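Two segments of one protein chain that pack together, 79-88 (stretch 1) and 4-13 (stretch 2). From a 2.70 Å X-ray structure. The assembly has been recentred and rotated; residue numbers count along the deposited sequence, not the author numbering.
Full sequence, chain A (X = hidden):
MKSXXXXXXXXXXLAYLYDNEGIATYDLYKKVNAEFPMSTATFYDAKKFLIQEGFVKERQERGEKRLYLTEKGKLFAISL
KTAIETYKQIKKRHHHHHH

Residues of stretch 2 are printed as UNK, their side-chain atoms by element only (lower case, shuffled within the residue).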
# COMPACT_ATOMS: atom_id res chain seq x y z
N SER A 79 -10.66 1.89 0.89
CA SER A 79 -9.73 2.46 -0.05
C SER A 79 -8.47 1.60 -0.24
O SER A 79 -7.88 1.59 -1.31
CB SER A 79 -9.37 3.88 0.33
OG SER A 79 -8.83 3.92 1.63
N LEU A 80 -8.04 0.90 0.80
CA LEU A 80 -6.97 -0.08 0.61
C LEU A 80 -7.39 -1.23 -0.31
O LEU A 80 -6.60 -1.66 -1.15
CB LEU A 80 -6.49 -0.65 1.94
CG LEU A 80 -5.71 0.24 2.94
CD1 LEU A 80 -5.52 -0.44 4.34
CD2 LEU A 80 -4.36 0.80 2.36
N LYS A 81 -8.61 -1.75 -0.15
CA LYS A 81 -9.12 -2.88 -0.93
C LYS A 81 -9.03 -2.56 -2.41
O LYS A 81 -8.62 -3.42 -3.22
CB LYS A 81 -10.58 -3.20 -0.55
CG LYS A 81 -11.22 -4.39 -1.27
CD LYS A 81 -11.12 -5.76 -0.50
CE LYS A 81 -9.77 -6.59 -0.83
NZ LYS A 81 -9.87 -8.10 -1.02
N THR A 82 -9.42 -1.33 -2.75
CA THR A 82 -9.51 -0.84 -4.12
C THR A 82 -8.08 -0.78 -4.74
O THR A 82 -7.86 -1.28 -5.84
CB THR A 82 -10.38 0.54 -4.17
OG1 THR A 82 -10.29 1.20 -5.43
CG2 THR A 82 -9.86 1.62 -3.33
N ALA A 83 -7.13 -0.23 -3.99
CA ALA A 83 -5.72 -0.28 -4.31
C ALA A 83 -5.14 -1.71 -4.53
O ALA A 83 -4.61 -2.00 -5.62
CB ALA A 83 -4.94 0.48 -3.26
N ILE A 84 -5.24 -2.61 -3.53
CA ILE A 84 -4.78 -4.01 -3.67
C ILE A 84 -5.47 -4.75 -4.81
O ILE A 84 -4.84 -5.48 -5.60
CB ILE A 84 -4.98 -4.78 -2.37
CG1 ILE A 84 -4.03 -4.26 -1.29
CG2 ILE A 84 -4.80 -6.30 -2.60
CD1 ILE A 84 -4.61 -4.25 0.06
N GLU A 85 -6.77 -4.54 -4.92
CA GLU A 85 -7.52 -5.15 -5.98
C GLU A 85 -7.06 -4.72 -7.36
O GLU A 85 -7.01 -5.54 -8.29
CB GLU A 85 -8.98 -4.85 -5.77
CG GLU A 85 -9.85 -5.90 -6.39
CD GLU A 85 -9.85 -7.21 -5.60
OE1 GLU A 85 -9.54 -7.17 -4.35
OE2 GLU A 85 -10.18 -8.26 -6.25
N THR A 86 -6.73 -3.42 -7.49
CA THR A 86 -6.31 -2.86 -8.74
C THR A 86 -4.94 -3.45 -9.01
O THR A 86 -4.64 -3.85 -10.12
CB THR A 86 -6.23 -1.31 -8.62
OG1 THR A 86 -7.54 -0.79 -8.35
CG2 THR A 86 -5.81 -0.65 -9.97
N TYR A 87 -4.13 -3.51 -7.96
CA TYR A 87 -2.83 -4.18 -8.03
C TYR A 87 -2.93 -5.60 -8.59
O TYR A 87 -2.26 -5.90 -9.59
CB TYR A 87 -2.16 -4.29 -6.68
CG TYR A 87 -0.74 -4.82 -6.78
CD1 TYR A 87 0.11 -4.37 -7.78
CD2 TYR A 87 -0.26 -5.77 -5.87
CE1 TYR A 87 1.40 -4.84 -7.90
CE2 TYR A 87 1.04 -6.25 -5.98
CZ TYR A 87 1.86 -5.78 -7.00
OH TYR A 87 3.17 -6.20 -7.11
N LYS A 88 -3.72 -6.46 -7.92
CA LYS A 88 -4.01 -7.80 -8.41
C LYS A 88 -4.38 -7.82 -9.88
O LYS A 88 -3.80 -8.59 -10.63
CB LYS A 88 -5.17 -8.36 -7.66
CG LYS A 88 -4.89 -9.01 -6.34
CD LYS A 88 -6.16 -9.78 -5.89
CE LYS A 88 -6.39 -9.59 -4.35
NZ LYS A 88 -7.72 -9.05 -3.81
N UNK A 4 6.51 -8.81 -1.27
CA UNK A 4 5.33 -8.04 -1.73
C UNK A 4 5.57 -6.53 -1.71
O UNK A 4 5.74 -5.94 -0.64
c UNK A 4 2.81 -7.67 -1.44
o UNK A 4 3.73 -9.79 -1.21
c UNK A 4 4.05 -8.42 -0.93
N UNK A 5 5.62 -5.93 -2.91
CA UNK A 5 5.57 -4.45 -3.08
C UNK A 5 4.12 -4.16 -2.75
O UNK A 5 3.30 -5.03 -3.10
c UNK A 5 5.83 -4.27 -4.56
c UNK A 5 5.64 -6.66 -4.19
c UNK A 5 6.17 -5.66 -5.11
N UNK A 6 3.66 -3.09 -2.14
CA UNK A 6 3.82 -1.71 -2.32
C UNK A 6 3.07 -1.46 -0.98
O UNK A 6 3.00 -0.34 -0.45
c UNK A 6 3.52 -2.34 -5.54
c UNK A 6 4.31 -1.04 -7.39
c UNK A 6 4.11 0.11 -6.64
c UNK A 6 3.62 0.03 -5.35
c UNK A 6 2.79 -1.29 -3.37
c UNK A 6 3.33 -1.21 -4.78
c UNK A 6 4.02 -2.26 -6.85
N UNK A 7 2.46 -2.56 -0.49
CA UNK A 7 1.67 -2.63 0.74
C UNK A 7 2.39 -3.47 1.78
O UNK A 7 2.91 -4.55 1.50
c UNK A 7 -0.36 -2.84 -0.80
c UNK A 7 0.31 -3.30 0.48
c UNK A 7 -1.68 -1.22 -2.05
c UNK A 7 -0.24 -3.60 -1.96
c UNK A 7 -0.86 -3.18 -3.16
c UNK A 7 -1.57 -2.00 -3.21
c UNK A 7 -1.07 -1.65 -0.85
N UNK A 8 2.40 -2.96 2.99
CA UNK A 8 2.84 -3.72 4.13
C UNK A 8 1.74 -4.70 4.54
O UNK A 8 0.61 -4.60 4.06
c UNK A 8 5.52 -2.71 5.79
o UNK A 8 8.15 -0.24 5.43
c UNK A 8 3.09 -2.75 5.26
c UNK A 8 5.82 -0.15 4.81
c UNK A 8 4.43 -2.08 5.26
c UNK A 8 6.90 -0.82 5.35
c UNK A 8 6.74 -2.10 5.84
c UNK A 8 4.59 -0.78 4.76
N UNK A 9 2.06 -5.64 5.43
CA UNK A 9 1.06 -6.61 5.91
C UNK A 9 -0.19 -6.00 6.54
O UNK A 9 -1.31 -6.45 6.27
c UNK A 9 1.82 -7.42 6.92
c UNK A 9 3.41 -5.93 5.96
c UNK A 9 3.21 -7.43 6.31
N UNK A 10 0.00 -4.97 7.34
CA UNK A 10 -1.11 -4.29 7.98
C UNK A 10 -2.14 -3.84 6.94
O UNK A 10 -3.36 -3.95 7.15
c UNK A 10 1.02 -3.28 8.72
o UNK A 10 2.99 -1.98 8.23
o UNK A 10 1.03 -1.05 8.03
c UNK A 10 1.73 -2.03 8.29
c UNK A 10 -0.50 -3.12 8.70
N UNK A 11 -1.64 -3.38 5.78
CA UNK A 11 -2.52 -2.98 4.69
C UNK A 11 -3.28 -4.17 4.10
O UNK A 11 -4.49 -4.10 3.92
c UNK A 11 -1.73 -2.23 3.61
N UNK A 12 -2.59 -5.26 3.80
CA UNK A 12 -3.29 -6.42 3.24
C UNK A 12 -4.36 -6.94 4.22
O UNK A 12 -5.53 -7.10 3.83
c UNK A 12 -1.34 -6.95 1.85
c UNK A 12 -2.31 -7.51 2.87
c UNK A 12 -0.03 -7.68 1.80
c UNK A 12 -3.04 -8.68 2.27
N UNK A 13 -3.94 -7.19 5.47
CA UNK A 13 -4.77 -7.77 6.49
C UNK A 13 -5.98 -6.88 6.64
O UNK A 13 -7.10 -7.33 6.58
c UNK A 13 -4.01 -7.88 7.79
c UNK A 13 -2.71 -8.85 7.64
c UNK A 13 -4.96 -8.31 8.91

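Position 4 carries three side-chain atoms, a first carbon bearing one oxygen and one carbon. It makes no close contact with stretch 1. That fork is Thr4.

At position 5 three carbons close a ring onto the backbone nitrogen, and the ring rests against the hydroxyl end of Tyr87. This is Pro5; its CG lies 3.6 Å from Tyr87 OH, so the ring packs against the far end of the tyrosine while the hydroxyl finds its hydrogen bond elsewhere in the structure.

Position 6 has one carbon and then a ring of six carbons with no oxygen, and its ring meets the ring of Tyr87. This is Phe6. Phe6 CE1 comes within 3.8 Å of Tyr87 CE1. The ring turns its edge toward the face of Tyr87, offset, with the planes at 63°.

Position 7 repeats the pattern, one carbon followed by a six-carbon ring, again without oxygen, reaching in among Ala83, Ile84 and Tyr87. This is Phe7, and stretch 1 covers more of it than of any other residue in stretch 2. Ile84 CG1 sits over one ring face, 3.6 Å from the centroid and almost on the ring normal, a CH-pi contact. Ala83 CB lies 3.9 Å from Phe7 CE2; its small side chain lets the ring come close to the helix backbone, where Phe7 CZ is 3.7 Å from Ile84 N. The edge of Phe7 points toward the face of Tyr87.

Position 8 shows a six-carbon ring bearing an oxygen, out of reach of stretch 1: Tyr8, the N-cap residue of the helix that follows.

Position 9, three carbons closed onto the nitrogen, is Pro9. It sits in the first turn of that helix, where a backbone NH would have no partner within the helix.

Position 10 has three carbons, the third carrying two oxygens: Glu10, pointing sideways and making no close contact.

Position 11 has a single carbon, 4.2 Å from Leu80 CD2. This is Ala11, and Ala11 CA lies 6.7 Å from Leu80 CA. Its O also meets Leu80 CD1 at 3.8 Å.

Position 12 has four carbons, forked at the first with one arm two carbons long. Its CB points away, yet its CA lies 4.1 Å from Ile84 CD1. This is Ile12.

Position 13 has three carbons, one carrying the other two: Val13, pointing away and out of contact.

No hydrogen bond crosses the contact. Leu80, Ala83, Ile84 and Tyr87, spaced three or four apart, form one helical stripe. The aromatic pair before the second helix packs on its later part, and Ala11 meets Leu80 as the helices cross at -100°.

Stretch 2, residues 4-13: TPFFYPEAIV
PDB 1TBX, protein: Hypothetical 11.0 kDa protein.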